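Local coordinates for SIRV1 hypothetical protein ORF119 (Sulfolobus islandicus rudivirus 1 variant xx, PDB 2X3G), which is of unproven function but probably acts as a dimeric Rep-type HUH endonuclease that starts replication of viral DNA, at residues 12-17 and 69-75; 24-30 and 60-65; 51-55 and 108-113. All blocks are in the same frame, centred on the assembly; numbering follows the deposited sequence.

Interaction 1 (12-17 and 69-75); sequences SYIYTY and VFTNKKL
Residues 15-17 and 69-71 pair as extended antiparallel strands; the axes of these short segments approach to 4.8 Å, their N-to-C directions 165° apart. Tyr15-Thr71 and Tyr17-Val69 are hydrogen-bonded pairs, flanking the non-hydrogen-bonded pair Thr16-Phe70 (CA-CA 4.6 Å). Tyr15 N to Thr71 O and Tyr17 N to Val69 O are both 2.8 Å. Thr71 N to Tyr15 O is 3.0 Å and Val69 N to Tyr17 O 2.9 Å. Beyond the ladder, Asn72 OD1 accepts from Ile14 N (2.9 Å). A water joins Asn72 ND2 to Ser12 O. Tyr13, Tyr15 and Tyr17 have chi1 m. Lys74 CG makes a CH-pi contact over the Tyr15 ring, and Leu75 CD1 over Tyr17. Tyr17 OH accepts from Leu75 N (3.1 Å), tying down the chain after the strand. Tyr13 CG packs on Phe70 CB (3.9 Å). These are the two central strands of an antiparallel sheet. Phe70 and Thr16 face helix 2-10, where Thr16 OG1 bonds His10. On the other face, Leu75 and Thr71 touch helix 30-44, and Tyr17 touches strand 89-94.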
loop_
_atom_site.group_PDB
_atom_site.type_symbol
_atom_site.label_atom_id
_atom_site.label_comp_id
_atom_site.label_asym_id
_atom_site.label_seq_id
_atom_site.Cartn_x
_atom_site.Cartn_y
_atom_site.Cartn_z
ATOM N N SER A 12 -22.638 8.439 -11.206
ATOM C CA SER A 12 -23.242 8.105 -12.500
ATOM C C SER A 12 -23.868 6.715 -12.545
ATOM O O SER A 12 -24.565 6.385 -13.498
ATOM C CB SER A 12 -22.212 8.250 -13.634
ATOM O OG SER A 12 -20.986 7.599 -13.329
ATOM N N TYR A 13 -23.613 5.897 -11.524
ATOM C CA TYR A 13 -24.223 4.578 -11.395
ATOM C C TYR A 13 -25.222 4.559 -10.260
ATOM O O TYR A 13 -24.996 5.171 -9.230
ATOM C CB TYR A 13 -23.133 3.500 -11.181
ATOM C CG TYR A 13 -22.395 3.220 -12.456
ATOM C CD1 TYR A 13 -22.744 2.141 -13.266
ATOM C CD2 TYR A 13 -21.404 4.062 -12.916
ATOM C CE1 TYR A 13 -22.092 1.907 -14.433
ATOM C CE2 TYR A 13 -20.744 3.829 -14.083
ATOM C CZ TYR A 13 -21.102 2.752 -14.861
ATOM O OH TYR A 13 -20.475 2.516 -16.064
ATOM N N ILE A 14 -26.316 3.815 -10.433
ATOM C CA ILE A 14 -27.375 3.839 -9.430
ATOM C C ILE A 14 -26.856 3.274 -8.116
ATOM O O ILE A 14 -27.044 3.876 -7.058
ATOM C CB ILE A 14 -28.628 3.068 -9.922
ATOM C CG1 ILE A 14 -29.269 3.801 -11.106
ATOM C CG2 ILE A 14 -29.649 2.932 -8.816
ATOM C CD1 ILE A 14 -30.250 2.942 -11.853
ATOM N N TYR A 15 -26.118 2.173 -8.208
ATOM C CA TYR A 15 -25.670 1.438 -7.030
ATOM C C TYR A 15 -24.155 1.421 -6.915
ATOM O O TYR A 15 -23.464 1.086 -7.867
ATOM C CB TYR A 15 -26.182 0.004 -7.068
ATOM C CG TYR A 15 -27.674 -0.079 -7.275
ATOM C CD1 TYR A 15 -28.533 0.257 -6.245
ATOM C CD2 TYR A 15 -28.227 -0.455 -8.515
ATOM C CE1 TYR A 15 -29.919 0.227 -6.431
ATOM C CE2 TYR A 15 -29.586 -0.490 -8.705
ATOM C CZ TYR A 15 -30.431 -0.168 -7.660
ATOM O OH TYR A 15 -31.796 -0.195 -7.819
ATOM N N THR A 16 -23.667 1.810 -5.739
ATOM C CA THR A 16 -22.259 1.688 -5.368
ATOM C C THR A 16 -22.208 0.786 -4.139
ATOM O O THR A 16 -22.647 1.184 -3.056
ATOM C CB THR A 16 -21.633 3.025 -4.959
ATOM O OG1 THR A 16 -21.694 3.976 -6.039
ATOM C CG2 THR A 16 -20.180 2.791 -4.574
ATOM N N TYR A 17 -21.697 -0.422 -4.327
ATOM C CA TYR A 17 -21.593 -1.397 -3.241
ATOM C C TYR A 17 -20.161 -1.428 -2.743
ATOM O O TYR A 17 -19.233 -1.569 -3.542
ATOM C CB TYR A 17 -21.963 -2.777 -3.740
ATOM C CG TYR A 17 -23.398 -2.944 -4.142
ATOM C CD1 TYR A 17 -24.379 -3.129 -3.188
ATOM C CD2 TYR A 17 -23.773 -2.900 -5.490
ATOM C CE1 TYR A 17 -25.700 -3.304 -3.544
ATOM C CE2 TYR A 17 -25.115 -3.078 -5.860
ATOM C CZ TYR A 17 -26.066 -3.272 -4.860
ATOM O OH TYR A 17 -27.380 -3.446 -5.169
ATOM N N VAL A 69 -18.141 -1.820 -6.168
ATOM C CA VAL A 69 -18.828 -2.242 -7.390
ATOM C C VAL A 69 -19.795 -1.104 -7.742
ATOM O O VAL A 69 -20.647 -0.735 -6.945
ATOM C CB VAL A 69 -19.573 -3.573 -7.187
ATOM C CG1 VAL A 69 -20.459 -3.904 -8.407
ATOM C CG2 VAL A 69 -18.582 -4.729 -6.913
ATOM N N PHE A 70 -19.618 -0.541 -8.922
ATOM C CA PHE A 70 -20.539 0.433 -9.491
ATOM C C PHE A 70 -21.376 -0.242 -10.569
ATOM O O PHE A 70 -20.835 -0.760 -11.529
ATOM C CB PHE A 70 -19.734 1.541 -10.126
ATOM C CG PHE A 70 -18.757 2.161 -9.199
ATOM C CD1 PHE A 70 -17.424 1.737 -9.180
ATOM C CD2 PHE A 70 -19.147 3.172 -8.329
ATOM C CE1 PHE A 70 -16.509 2.327 -8.328
ATOM C CE2 PHE A 70 -18.245 3.762 -7.497
ATOM C CZ PHE A 70 -16.916 3.336 -7.483
ATOM N N THR A 71 -22.692 -0.182 -10.418
ATOM C CA THR A 71 -23.604 -0.933 -11.269
ATOM C C THR A 71 -24.992 -0.285 -11.258
ATOM O O THR A 71 -25.378 0.395 -10.304
ATOM C CB THR A 71 -23.699 -2.407 -10.810
ATOM O OG1 THR A 71 -24.493 -3.172 -11.720
ATOM C CG2 THR A 71 -24.292 -2.545 -9.409
ATOM N N ASN A 72 -25.735 -0.530 -12.326
ATOM C CA ASN A 72 -27.076 0.025 -12.479
ATOM C C ASN A 72 -28.125 -1.033 -12.204
ATOM O O ASN A 72 -29.325 -0.775 -12.317
ATOM C CB ASN A 72 -27.207 0.643 -13.873
ATOM C CG ASN A 72 -26.379 1.884 -14.019
ATOM O OD1 ASN A 72 -26.363 2.721 -13.117
ATOM N ND2 ASN A 72 -25.690 2.022 -15.131
ATOM N N LYS A 73 -27.677 -2.210 -11.770
ATOM C CA LYS A 73 -28.574 -3.319 -11.483
ATOM C C LYS A 73 -28.262 -3.861 -10.109
ATOM O O LYS A 73 -27.114 -4.155 -9.830
ATOM C CB LYS A 73 -28.370 -4.420 -12.516
ATOM C CG LYS A 73 -29.278 -5.616 -12.309
ATOM C CD LYS A 73 -29.259 -6.575 -13.494
ATOM C CE LYS A 73 -30.006 -7.878 -13.191
ATOM N NZ LYS A 73 -31.272 -7.669 -12.426
ATOM N N LYS A 74 -29.278 -4.022 -9.271
ATOM C CA LYS A 74 -29.062 -4.494 -7.903
ATOM C C LYS A 74 -28.357 -5.823 -7.912
ATOM O O LYS A 74 -28.712 -6.706 -8.699
ATOM C CB LYS A 74 -30.381 -4.667 -7.158
ATOM C CG LYS A 74 -30.842 -3.454 -6.403
ATOM C CD LYS A 74 -32.226 -3.692 -5.831
ATOM C CE LYS A 74 -32.736 -2.444 -5.141
ATOM N NZ LYS A 74 -34.138 -2.607 -4.675
ATOM N N LEU A 75 -27.391 -5.967 -7.012
ATOM C CA LEU A 75 -26.623 -7.188 -6.858
ATOM C C LEU A 75 -27.441 -8.205 -6.096
ATOM O O LEU A 75 -28.154 -7.848 -5.147
ATOM C CB LEU A 75 -25.321 -6.934 -6.075
ATOM C CG LEU A 75 -24.054 -6.462 -6.783
ATOM C CD1 LEU A 75 -22.903 -6.607 -5.801
ATOM C CD2 LEU A 75 -23.832 -7.274 -8.055
HETATM O O HOH W 1 -24.307 4.592 -15.735
#

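Interaction 2 (24-30 and 60-65); sequences NYKYGDT and SNGLHY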
loop_
_atom_site.group_PDB
_atom_site.type_symbol
_atom_site.label_atom_id
_atom_site.label_comp_id
_atom_site.label_asym_id
_atom_site.label_seq_id
_atom_site.Cartn_x
_atom_site.Cartn_y
_atom_site.Cartn_z
ATOM N N ASN A 24 -9.563 -16.132 7.320
ATOM C CA ASN A 24 -8.533 -16.487 8.297
ATOM C C ASN A 24 -7.501 -17.448 7.706
ATOM O O ASN A 24 -6.860 -18.191 8.431
ATOM C CB ASN A 24 -9.153 -17.053 9.592
ATOM C CG ASN A 24 -9.975 -18.311 9.364
ATOM O OD1 ASN A 24 -10.161 -18.752 8.237
ATOM N ND2 ASN A 24 -10.482 -18.887 10.446
ATOM N N TYR A 25 -7.340 -17.418 6.387
ATOM C CA TYR A 25 -6.282 -18.180 5.725
ATOM C C TYR A 25 -5.757 -17.440 4.503
ATOM O O TYR A 25 -6.478 -16.657 3.899
ATOM C CB TYR A 25 -6.778 -19.569 5.330
ATOM C CG TYR A 25 -7.984 -19.552 4.413
ATOM C CD1 TYR A 25 -9.269 -19.667 4.927
ATOM C CD2 TYR A 25 -7.838 -19.427 3.037
ATOM C CE1 TYR A 25 -10.378 -19.658 4.096
ATOM C CE2 TYR A 25 -8.943 -19.414 2.193
ATOM C CZ TYR A 25 -10.212 -19.530 2.731
ATOM O OH TYR A 25 -11.316 -19.517 1.912
ATOM N N LYS A 26 -4.500 -17.708 4.151
ATOM C CA LYS A 26 -3.811 -16.992 3.073
ATOM C C LYS A 26 -3.655 -17.802 1.785
ATOM O O LYS A 26 -3.294 -17.245 0.745
ATOM C CB LYS A 26 -2.434 -16.526 3.556
ATOM C CG LYS A 26 -2.480 -15.234 4.347
ATOM C CD LYS A 26 -1.098 -14.775 4.791
ATOM C CE LYS A 26 -1.107 -13.276 5.106
ATOM N NZ LYS A 26 0.089 -12.864 5.901
ATOM N N TYR A 27 -3.899 -19.111 1.853
ATOM C CA TYR A 27 -3.868 -19.941 0.654
ATOM C C TYR A 27 -5.027 -19.563 -0.273
ATOM O O TYR A 27 -6.084 -19.081 0.167
ATOM C CB TYR A 27 -3.844 -21.451 0.991
ATOM C CG TYR A 27 -4.984 -21.940 1.846
ATOM C CD1 TYR A 27 -4.822 -22.140 3.218
ATOM C CD2 TYR A 27 -6.228 -22.206 1.286
ATOM C CE1 TYR A 27 -5.881 -22.590 4.007
ATOM C CE2 TYR A 27 -7.279 -22.655 2.057
ATOM C CZ TYR A 27 -7.103 -22.845 3.415
ATOM O OH TYR A 27 -8.160 -23.293 4.165
ATOM N N GLY A 28 -4.807 -19.748 -1.566
ATOM C CA GLY A 28 -5.736 -19.246 -2.569
ATOM C C GLY A 28 -5.103 -18.211 -3.476
ATOM O O GLY A 28 -3.990 -17.730 -3.229
ATOM N N ASP A 29 -5.847 -17.846 -4.516
ATOM C CA ASP A 29 -5.301 -17.114 -5.639
ATOM C C ASP A 29 -6.094 -15.830 -5.821
ATOM O O ASP A 29 -7.141 -15.823 -6.462
ATOM C CB ASP A 29 -5.369 -18.006 -6.884
ATOM C CG ASP A 29 -4.648 -17.412 -8.081
ATOM O OD1 ASP A 29 -4.307 -16.204 -8.050
ATOM O OD2 ASP A 29 -4.426 -18.167 -9.056
ATOM N N THR A 30 -5.585 -14.741 -5.252
ATOM C CA THR A 30 -6.307 -13.472 -5.263
ATOM C C THR A 30 -6.491 -12.932 -6.689
ATOM O O THR A 30 -7.450 -12.197 -6.954
ATOM C CB THR A 30 -5.629 -12.415 -4.344
ATOM O OG1 THR A 30 -5.623 -12.889 -2.987
ATOM C CG2 THR A 30 -6.376 -11.067 -4.402
ATOM N N SER A 60 -1.778 -10.815 8.358
ATOM C CA SER A 60 -0.862 -11.842 8.848
ATOM C C SER A 60 -1.476 -13.242 8.733
ATOM O O SER A 60 -0.934 -14.110 8.055
ATOM C CB SER A 60 -0.471 -11.556 10.300
ATOM O OG SER A 60 0.496 -12.482 10.763
ATOM N N ASN A 61 -2.616 -13.444 9.389
ATOM C CA ASN A 61 -3.290 -14.750 9.404
ATOM C C ASN A 61 -4.167 -15.018 8.163
ATOM O O ASN A 61 -4.321 -16.169 7.745
ATOM C CB ASN A 61 -4.136 -14.905 10.680
ATOM C CG ASN A 61 -5.332 -13.960 10.719
ATOM O OD1 ASN A 61 -5.182 -12.741 10.584
ATOM N ND2 ASN A 61 -6.528 -14.520 10.898
ATOM N N GLY A 62 -4.738 -13.971 7.575
ATOM C CA GLY A 62 -5.686 -14.167 6.489
ATOM C C GLY A 62 -5.622 -13.143 5.389
ATOM O O GLY A 62 -4.650 -12.397 5.276
ATOM N N LEU A 63 -6.666 -13.142 4.564
ATOM C CA LEU A 63 -6.822 -12.173 3.479
ATOM C C LEU A 63 -7.769 -11.066 3.917
ATOM O O LEU A 63 -8.667 -11.278 4.742
ATOM C CB LEU A 63 -7.397 -12.845 2.225
ATOM C CG LEU A 63 -6.652 -14.067 1.688
ATOM C CD1 LEU A 63 -7.574 -14.942 0.815
ATOM C CD2 LEU A 63 -5.411 -13.627 0.939
ATOM N N HIS A 64 -7.563 -9.888 3.338
ATOM C CA HIS A 64 -8.435 -8.755 3.553
ATOM C C HIS A 64 -8.596 -8.044 2.212
ATOM O O HIS A 64 -7.611 -7.535 1.657
ATOM C CB HIS A 64 -7.814 -7.834 4.601
ATOM C CG HIS A 64 -8.811 -7.034 5.370
ATOM N ND1 HIS A 64 -9.416 -7.510 6.515
ATOM C CD2 HIS A 64 -9.296 -5.783 5.178
ATOM C CE1 HIS A 64 -10.249 -6.594 6.980
ATOM N NE2 HIS A 64 -10.192 -5.535 6.190
ATOM N N TYR A 65 -9.817 -8.066 1.674
ATOM C CA TYR A 65 -10.132 -7.422 0.397
ATOM C C TYR A 65 -11.176 -6.335 0.607
ATOM O O TYR A 65 -12.087 -6.505 1.396
ATOM C CB TYR A 65 -10.739 -8.406 -0.609
ATOM C CG TYR A 65 -10.004 -9.702 -0.890
ATOM C CD1 TYR A 65 -10.725 -10.858 -1.187
ATOM C CD2 TYR A 65 -8.618 -9.775 -0.900
ATOM C CE1 TYR A 65 -10.100 -12.051 -1.472
ATOM C CE2 TYR A 65 -7.975 -10.956 -1.187
ATOM C CZ TYR A 65 -8.725 -12.099 -1.473
ATOM O OH TYR A 65 -8.115 -13.284 -1.764
#
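The turn at 24-30 lies against the chain entering strand 64-71, and most of the contact is at the surface. Lys26 has chi1 m, with chi2 to chi4 all t. The extended chain carries NZ to Ser60 O, a hydrogen bond of 2.7 Å. Leu63 is buried under the turn. Its m,t rotamer places CG 3.4 Å from Tyr25 O and CD2 4.0 Å from Thr30 OG1. Thr30 has chi1 m, and its OG1 shares a 2.8 Å hydrogen bond with Tyr65 OH. Tyr65 also takes chi1 m, and its ring meets Phe34 edge-to-face. Tyr25 has chi1 p, its CB turned away from 60-65, and its OH bonds Ser86 O. At the closest backbone approach, Asn24 CA and Gly62 CA are 4.1 Å apart, leaving no room for a side chain on Gly62. Gly28 has a positive phi (117°) that suits glycine. Asp29 is the N-cap of helix 30-44; its OD1 accepts weak hydrogen bonds from Glu31 N and Lys32 N. The contact thus joins a strand-to-helix turn to the start of a central strand. That strand carries His64 and His66, spaced as in the HUH motif of Rep-type nucleases, a likely kinship.

Interaction 3 (51-55 and 108-113); sequences FSIKE and YMLKTK
Met109, deposited as selenomethionine, forms the apolar centre with Phe51 and Ile53. Its m,t,p side chain places CE 3.5 Å from Phe51 CD2 and 3.7 Å from Ile53 CG1. Ile53 is m,m; its CD1 reaches Leu110 CD2 at 4.2 Å. Residues 51-55 are extended, part of strand 49-55, while helix 99-109 ends here and Leu110 leaves helical angles. The nearest CA pairs are Ile53-Met109 (6.8 Å) and Glu55-Thr112 (6.7 Å). Lys113 (m,m,t,t) lays its CE 3.7 Å from Ile53 CG2. Its NZ donates to Lys54 O (2.7 Å) and bonds Lys114 O and Thr112 O of the second subunit. At the outer edge, Glu55 OE2 forms a salt bridge with Lys111 NZ (2.8 Å), which also bonds Tyr108 O (2.8 Å). A water donates to Glu55 OE2 and Met109 O and accepts from Thr112 N. Phe51, Ser52 and Ile53 pair antiparallel with a strand of the second subunit. This is therefore a helix end packed on an edge strand at a dimer interface where the sheet continues between subunits.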
loop_
_atom_site.group_PDB
_atom_site.type_symbol
_atom_site.label_atom_id
_atom_site.label_comp_id
_atom_site.label_asym_id
_atom_site.label_seq_id
_atom_site.Cartn_x
_atom_site.Cartn_y
_atom_site.Cartn_z
ATOM N N PHE A 51 -13.602 -1.614 -8.428
ATOM C CA PHE A 51 -12.368 -1.116 -7.845
ATOM C C PHE A 51 -12.041 -2.054 -6.694
ATOM O O PHE A 51 -12.913 -2.348 -5.895
ATOM C CB PHE A 51 -12.580 0.306 -7.348
ATOM C CG PHE A 51 -11.355 0.948 -6.792
ATOM C CD1 PHE A 51 -10.190 1.030 -7.547
ATOM C CD2 PHE A 51 -11.373 1.536 -5.542
ATOM C CE1 PHE A 51 -9.060 1.626 -7.036
ATOM C CE2 PHE A 51 -10.251 2.154 -5.031
ATOM C CZ PHE A 51 -9.086 2.195 -5.774
ATOM N N SER A 52 -10.807 -2.549 -6.647
ATOM C CA SER A 52 -10.448 -3.582 -5.690
ATOM C C SER A 52 -9.118 -3.286 -5.045
ATOM O O SER A 52 -8.224 -2.720 -5.681
ATOM C CB SER A 52 -10.397 -4.954 -6.375
ATOM O OG SER A 52 -9.280 -5.075 -7.259
ATOM N N ILE A 53 -9.016 -3.678 -3.770
ATOM C CA ILE A 53 -7.805 -3.542 -2.973
ATOM C C ILE A 53 -7.583 -4.852 -2.229
ATOM O O ILE A 53 -8.514 -5.375 -1.619
ATOM C CB ILE A 53 -7.958 -2.424 -1.908
ATOM C CG1 ILE A 53 -8.372 -1.101 -2.555
ATOM C CG2 ILE A 53 -6.662 -2.253 -1.117
ATOM C CD1 ILE A 53 -7.313 -0.517 -3.423
ATOM N N LYS A 54 -6.375 -5.398 -2.307
ATOM C CA LYS A 54 -5.950 -6.478 -1.409
ATOM C C LYS A 54 -5.004 -5.857 -0.389
ATOM O O LYS A 54 -3.992 -5.252 -0.769
ATOM C CB LYS A 54 -5.246 -7.608 -2.178
ATOM C CG LYS A 54 -4.562 -8.671 -1.305
ATOM C CD LYS A 54 -3.612 -9.545 -2.126
ATOM C CE LYS A 54 -2.904 -10.598 -1.290
ATOM N NZ LYS A 54 -1.446 -10.321 -1.090
ATOM N N GLU A 55 -5.339 -5.997 0.895
ATOM C CA GLU A 55 -4.491 -5.512 1.982
ATOM C C GLU A 55 -3.622 -6.644 2.466
ATOM O O GLU A 55 -4.143 -7.681 2.853
ATOM C CB GLU A 55 -5.320 -5.016 3.170
ATOM C CG GLU A 55 -6.186 -3.818 2.883
ATOM C CD GLU A 55 -6.711 -3.159 4.145
ATOM O OE1 GLU A 55 -6.719 -3.821 5.211
ATOM O OE2 GLU A 55 -7.111 -1.975 4.072
ATOM N N TYR A 108 -10.583 4.831 3.437
ATOM C CA TYR A 108 -10.485 3.625 4.241
ATOM C C TYR A 108 -9.870 2.473 3.455
ATOM O O TYR A 108 -9.053 1.718 3.974
ATOM C CB TYR A 108 -11.870 3.214 4.722
ATOM C CG TYR A 108 -11.860 2.042 5.665
ATOM C CD1 TYR A 108 -11.407 2.198 6.962
ATOM C CD2 TYR A 108 -12.314 0.784 5.267
ATOM C CE1 TYR A 108 -11.392 1.150 7.843
ATOM C CE2 TYR A 108 -12.300 -0.285 6.156
ATOM C CZ TYR A 108 -11.843 -0.084 7.442
ATOM O OH TYR A 108 -11.813 -1.096 8.365
HETATM N N MSE A 109 -10.281 2.348 2.198
HETATM C CA MSE A 109 -9.751 1.324 1.310
HETATM C C MSE A 109 -8.278 1.491 1.008
HETATM O O MSE A 109 -7.587 0.491 0.864
HETATM C CB MSE A 109 -10.520 1.292 -0.007
HETATM C CG MSE A 109 -11.904 0.791 0.172
HETATM SE SE MSE A 109 -12.934 0.936 -1.458
HETATM C CE MSE A 109 -12.012 -0.351 -2.644
ATOM N N LEU A 110 -7.794 2.731 0.936
ATOM C CA LEU A 110 -6.386 2.975 0.590
ATOM C C LEU A 110 -5.469 3.190 1.798
ATOM O O LEU A 110 -4.293 3.526 1.633
ATOM C CB LEU A 110 -6.264 4.172 -0.353
ATOM C CG LEU A 110 -6.412 3.822 -1.837
ATOM C CD1 LEU A 110 -6.507 5.081 -2.605
ATOM C CD2 LEU A 110 -5.239 3.015 -2.346
ATOM N N LYS A 111 -5.979 2.962 3.006
ATOM C CA LYS A 111 -5.230 3.335 4.206
ATOM C C LYS A 111 -3.908 2.567 4.362
ATOM O O LYS A 111 -2.959 3.091 4.939
ATOM C CB LYS A 111 -6.103 3.189 5.464
ATOM C CG LYS A 111 -6.321 1.769 5.928
ATOM C CD LYS A 111 -7.497 1.690 6.918
ATOM C CE LYS A 111 -8.017 0.280 7.066
ATOM N NZ LYS A 111 -8.571 -0.333 5.794
ATOM N N THR A 112 -3.839 1.332 3.867
ATOM C CA THR A 112 -2.594 0.556 3.973
ATOM C C THR A 112 -1.659 0.793 2.780
ATOM O O THR A 112 -0.571 0.222 2.733
ATOM C CB THR A 112 -2.847 -0.971 4.088
ATOM O OG1 THR A 112 -3.340 -1.465 2.844
ATOM C CG2 THR A 112 -3.833 -1.313 5.220
ATOM N N LYS A 113 -2.084 1.643 1.843
ATOM C CA LYS A 113 -1.388 1.838 0.570
ATOM C C LYS A 113 -0.678 3.192 0.476
ATOM O O LYS A 113 -0.170 3.565 -0.587
ATOM C CB LYS A 113 -2.392 1.676 -0.574
ATOM C CG LYS A 113 -3.156 0.353 -0.573
ATOM C CD LYS A 113 -2.254 -0.838 -0.774
ATOM C CE LYS A 113 -3.020 -2.167 -0.846
ATOM N NZ LYS A 113 -2.080 -3.316 -0.933
HETATM O O HOH W 2 -5.845 -0.400 2.449
#

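Overall arrangement
All three contacts meet one antiparallel sheet, ordered 49-55, 64-71, 15-22, 89-94. Interactions 1 and 2 share strand 64-71 but sit near its two ends, with centres about 27 Å apart on opposite sides of the chain's centre. Interaction 2 is nested in the loop closed by interaction 1. The centre of interaction 3 is about 20 and 14 Å from those of interactions 1 and 2; it crosses both along the chain. Interactions 2 and 3 touch: His64 O and Glu55 N, 2.8 Å apart, probably form a hydrogen bond between neighbouring strands. Central strand pairing, a surface turn and the dimer edge are thus tied to one sheet, whose edge strand 49-55 leads to the second subunit.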